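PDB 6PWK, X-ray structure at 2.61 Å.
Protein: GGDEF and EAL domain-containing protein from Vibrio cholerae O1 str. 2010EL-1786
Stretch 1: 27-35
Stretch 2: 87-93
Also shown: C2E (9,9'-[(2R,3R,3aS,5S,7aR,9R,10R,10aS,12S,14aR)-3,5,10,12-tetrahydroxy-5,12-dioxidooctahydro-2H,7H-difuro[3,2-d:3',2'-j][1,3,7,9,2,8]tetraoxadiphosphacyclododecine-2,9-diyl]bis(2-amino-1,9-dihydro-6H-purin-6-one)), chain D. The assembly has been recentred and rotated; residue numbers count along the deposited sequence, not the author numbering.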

# COMPACT_ATOMS: atom_id res chain seq x y z
N ASN A 27 11.75 -10.63 19.42
CA ASN A 27 10.63 -10.17 18.61
C ASN A 27 9.72 -9.29 19.46
O ASN A 27 10.07 -8.89 20.58
CB ASN A 27 9.89 -11.36 17.99
CG ASN A 27 9.33 -12.31 19.02
OD1 ASN A 27 9.37 -12.05 20.22
ND2 ASN A 27 8.79 -13.43 18.55
N ARG A 28 8.54 -8.98 18.94
CA ARG A 28 7.63 -8.10 19.67
C ARG A 28 7.11 -8.76 20.94
O ARG A 28 7.00 -8.11 21.98
CB ARG A 28 6.47 -7.68 18.76
CG ARG A 28 5.49 -6.72 19.41
CD ARG A 28 4.36 -6.36 18.46
NE ARG A 28 3.44 -5.40 19.06
CZ ARG A 28 3.64 -4.08 19.07
NH1 ARG A 28 4.72 -3.57 18.50
NH2 ARG A 28 2.75 -3.28 19.64
N ALA A 29 6.79 -10.05 20.87
CA ALA A 29 6.28 -10.75 22.05
C ALA A 29 7.34 -10.82 23.14
O ALA A 29 7.02 -10.72 24.33
CB ALA A 29 5.81 -12.16 21.67
N TYR A 30 8.61 -11.00 22.76
CA TYR A 30 9.69 -10.94 23.73
C TYR A 30 9.75 -9.58 24.40
O TYR A 30 9.98 -9.48 25.61
CB TYR A 30 11.03 -11.26 23.05
CG TYR A 30 12.26 -10.82 23.81
CD1 TYR A 30 12.86 -11.65 24.74
CD2 TYR A 30 12.82 -9.57 23.59
CE1 TYR A 30 13.99 -11.25 25.44
CE2 TYR A 30 13.95 -9.16 24.29
CZ TYR A 30 14.53 -10.00 25.21
OH TYR A 30 15.65 -9.60 25.90
N TYR A 31 9.53 -8.52 23.63
CA TYR A 31 9.62 -7.17 24.18
C TYR A 31 8.53 -6.92 25.21
O TYR A 31 8.79 -6.35 26.28
CB TYR A 31 9.54 -6.14 23.06
CG TYR A 31 9.87 -4.75 23.51
CD1 TYR A 31 11.19 -4.35 23.68
CD2 TYR A 31 8.87 -3.82 23.78
CE1 TYR A 31 11.51 -3.09 24.10
CE2 TYR A 31 9.18 -2.54 24.20
CZ TYR A 31 10.50 -2.19 24.36
OH TYR A 31 10.82 -0.92 24.77
N MET A 32 7.30 -7.34 24.91
CA MET A 32 6.20 -7.13 25.85
C MET A 32 6.41 -7.94 27.13
O MET A 32 6.07 -7.48 28.22
CB MET A 32 4.87 -7.50 25.19
CG MET A 32 4.63 -6.77 23.88
SD MET A 32 4.65 -4.98 24.08
CE MET A 32 5.01 -4.45 22.41
N SER A 33 6.97 -9.14 27.00
CA SER A 33 7.26 -9.95 28.18
C SER A 33 8.33 -9.29 29.05
O SER A 33 8.15 -9.16 30.27
CB SER A 33 7.71 -11.35 27.77
OG SER A 33 8.27 -12.06 28.86
N GLN A 34 9.44 -8.87 28.45
CA GLN A 34 10.47 -8.17 29.20
C GLN A 34 9.96 -6.85 29.76
O GLN A 34 10.37 -6.43 30.85
CB GLN A 34 11.69 -7.93 28.32
CG GLN A 34 12.34 -9.19 27.78
CD GLN A 34 12.97 -10.04 28.86
OE1 GLN A 34 12.31 -10.89 29.46
NE2 GLN A 34 14.25 -9.81 29.12
N LEU A 35 9.07 -6.18 29.03
CA LEU A 35 8.53 -4.91 29.51
C LEU A 35 7.61 -5.11 30.70
O LEU A 35 7.67 -4.35 31.68
CB LEU A 35 7.79 -4.20 28.37
CG LEU A 35 7.35 -2.75 28.60
CD1 LEU A 35 8.55 -1.83 28.67
CD2 LEU A 35 6.40 -2.31 27.49
P1 C2E D . -2.94 2.87 18.87
O2P C2E D . -2.48 2.64 17.45
O1P C2E D . -4.16 3.73 18.72
O5' C2E D . -3.54 1.54 19.60
C5' C2E D . -4.44 1.69 20.66
C4' C2E D . -4.72 0.22 21.05
O4' C2E D . -5.24 -0.40 20.03
C3' C2E D . -3.34 -0.45 21.15
O3' C2E D . -2.80 -0.35 22.38
C2' C2E D . -3.61 -1.92 20.77
O2' C2E D . -3.81 -2.74 22.00
C1' C2E D . -4.75 -1.93 20.14
N9 C2E D . -4.68 -2.59 18.86
C8 C2E D . -4.08 -1.55 18.24
N7 C2E D . -3.88 -1.93 16.96
C5 C2E D . -4.36 -3.16 16.79
C6 C2E D . -4.43 -4.14 15.59
O6 C2E D . -4.01 -3.85 14.52
N1 C2E D . -5.03 -5.44 15.73
C2 C2E D . -5.56 -5.86 17.01
N2 C2E D . -6.18 -7.16 17.28
N3 C2E D . -5.47 -4.92 18.12
C4 C2E D . -4.86 -3.57 17.98
P11 C2E D . -1.20 -0.81 22.41
O21 C2E D . -0.78 -2.05 21.66
O11 C2E D . -0.90 -1.14 23.85
O5A C2E D . -0.37 0.60 22.12
C5A C2E D . -1.06 1.79 22.38
C4A C2E D . -0.33 2.90 21.73
O4A C2E D . 0.97 2.71 21.83
C3A C2E D . -0.70 2.90 20.10
O3A C2E D . -1.90 3.75 19.81
C2A C2E D . 0.27 3.37 19.54
O2A C2E D . 0.14 4.87 19.51
C1A C2E D . 1.54 2.91 20.44
N91 C2E D . 2.09 1.80 19.99
C81 C2E D . 1.80 0.52 20.29
N71 C2E D . 2.65 -0.24 19.59
C51 C2E D . 3.45 0.56 18.88
C61 C2E D . 4.59 0.27 17.91
O61 C2E D . 4.88 -0.85 17.70
N11 C2E D . 5.31 1.32 17.25
C21 C2E D . 4.95 2.69 17.51
N21 C2E D . 5.66 3.78 16.85
N31 C2E D . 3.85 2.96 18.44
C41 C2E D . 3.10 1.85 19.12
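Stretch 2 87-93: ISIARIS

Stretch 2 runs back along the first turns of a helix. Asn-27 precedes that helix, which occupies residues 28 to 35 and continues beyond them, with phi near -65° and psi near -40° throughout. Residues 88 to 90 of stretch 2 are extended: phi/psi moves from -101/124 at Ser-88 through -124/121 at Ile-89 to -141/161 at Ala-90. By Ile-92 the extended run is over, with phi/psi at -84/-15. Helix and strand axes approach to 8.1 Å and their N-to-C directions make an angle of 155°, a signed crossing of -155°, so the packing is close to antiparallel. The register follows from this: Gln-34 lies across from Ser-88, their CA atoms 6.9 Å apart, while at the start of the helix the backbones converge, with 5.1 Å between the CA atoms of Asn-27 and Arg-91 and 4.1 Å between those of Arg-28 and Ile-92.

The helix start is fixed within its own stretch. Asn-27, with chi1 in p, accepts a capping hydrogen bond at OD1 from Tyr-30 N at 2.9 Å, while its carbonyl O takes Tyr-31 N at 3.1 Å. That same Asn-27 O lies 3.6 Å from Ala-90 CB. Such close backbones do not make a backbone hydrogen bond here: Arg-28 N and Arg-91 O are 3.5 Å apart, but the angle is poor.

The strand shows the alternation expected of an extended chain. Ser-88 and Ala-90 direct their CA-to-CB bonds toward the helix, and Ile-89 between them points away. Ala-90 sets a single methyl against two tyrosines, both with chi1 in t: its CB is 3.7 Å from Tyr-30 CD2, at the edge of that ring, and 3.6 Å from Tyr-31 CD1. Both rings thus touch the same methyl. Ser-88 CB sits 4.0 Å from Tyr-30 OH and, further along the helix, Ser-88 OG packs 3.5 Å from Gln-34 CB, a contact rather than a hydrogen bond.

Ile-92, in the loop after the strand, has the largest covered area in either stretch. With chi1 in p, it lays CG2 over one face of the Tyr-31 ring, 3.8 Å from the ring centroid and 23° off the normal, a CH-pi contact whose closest pair is CG2 to Tyr-31 CG at 3.5 Å. The carbonyl of the same residue serves a polar role. Arg-28 extends with its first three chi angles in t and donates from NH1 to Ile-92 O at 2.9 Å, the sole hydrogen bond between the stretches. The guanidinium also reaches the bound cyclic dinucleotide, from NH1 to C2E O61 at 2.8 Å and from NH2 to C2E N71 at 3.0 Å. Both O61 and the Ile-92 carbonyl lie near the guanidinium plane, so one group ties the Ile-92 backbone to the ligand. The rule to read here is economical: a capped helix, a methyl touching two aromatics, and one arginine linking backbone and ligand.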

# COMPACT_ATOMS: atom_id res chain seq x y z
N ILE A 87 19.49 -5.17 29.96
CA ILE A 87 19.15 -4.42 28.75
C ILE A 87 18.39 -5.33 27.79
O ILE A 87 18.91 -6.35 27.35
CB ILE A 87 20.41 -3.85 28.08
CG1 ILE A 87 20.98 -2.70 28.92
CG2 ILE A 87 20.09 -3.35 26.67
CD1 ILE A 87 19.99 -1.60 29.19
N SER A 88 17.16 -4.94 27.48
CA SER A 88 16.34 -5.65 26.51
C SER A 88 16.39 -4.90 25.19
O SER A 88 16.09 -3.70 25.14
CB SER A 88 14.89 -5.78 27.01
OG SER A 88 14.85 -6.36 28.30
N ILE A 89 16.79 -5.59 24.13
CA ILE A 89 16.79 -5.04 22.78
C ILE A 89 15.95 -5.96 21.91
O ILE A 89 16.25 -7.16 21.81
CB ILE A 89 18.21 -4.89 22.21
CG1 ILE A 89 19.07 -4.02 23.13
CG2 ILE A 89 18.16 -4.27 20.82
CD1 ILE A 89 20.46 -3.75 22.60
N ALA A 90 14.90 -5.42 21.30
CA ALA A 90 13.97 -6.22 20.53
C ALA A 90 13.55 -5.46 19.28
O ALA A 90 13.68 -4.24 19.19
CB ALA A 90 12.74 -6.60 21.36
N ARG A 91 13.02 -6.22 18.32
CA ARG A 91 12.47 -5.66 17.08
C ARG A 91 10.95 -5.71 17.22
O ARG A 91 10.32 -6.74 16.96
CB ARG A 91 12.96 -6.44 15.87
CG ARG A 91 12.57 -5.84 14.54
CD ARG A 91 12.98 -6.74 13.39
NE ARG A 91 12.49 -6.26 12.11
CZ ARG A 91 12.41 -7.01 11.01
NH1 ARG A 91 12.78 -8.28 11.05
NH2 ARG A 91 11.96 -6.49 9.88
N ILE A 92 10.36 -4.59 17.63
CA ILE A 92 8.94 -4.57 17.98
C ILE A 92 8.03 -4.40 16.77
O ILE A 92 6.82 -4.63 16.88
CB ILE A 92 8.66 -3.45 19.01
CG1 ILE A 92 8.84 -2.08 18.36
CG2 ILE A 92 9.59 -3.59 20.20
CD1 ILE A 92 8.66 -0.93 19.32
N SER A 93 8.57 -3.99 15.63
CA SER A 93 7.80 -3.86 14.41
C SER A 93 8.75 -3.98 13.22
O SER A 93 9.93 -4.29 13.39
CB SER A 93 7.01 -2.54 14.39
OG SER A 93 7.31 -1.79 13.23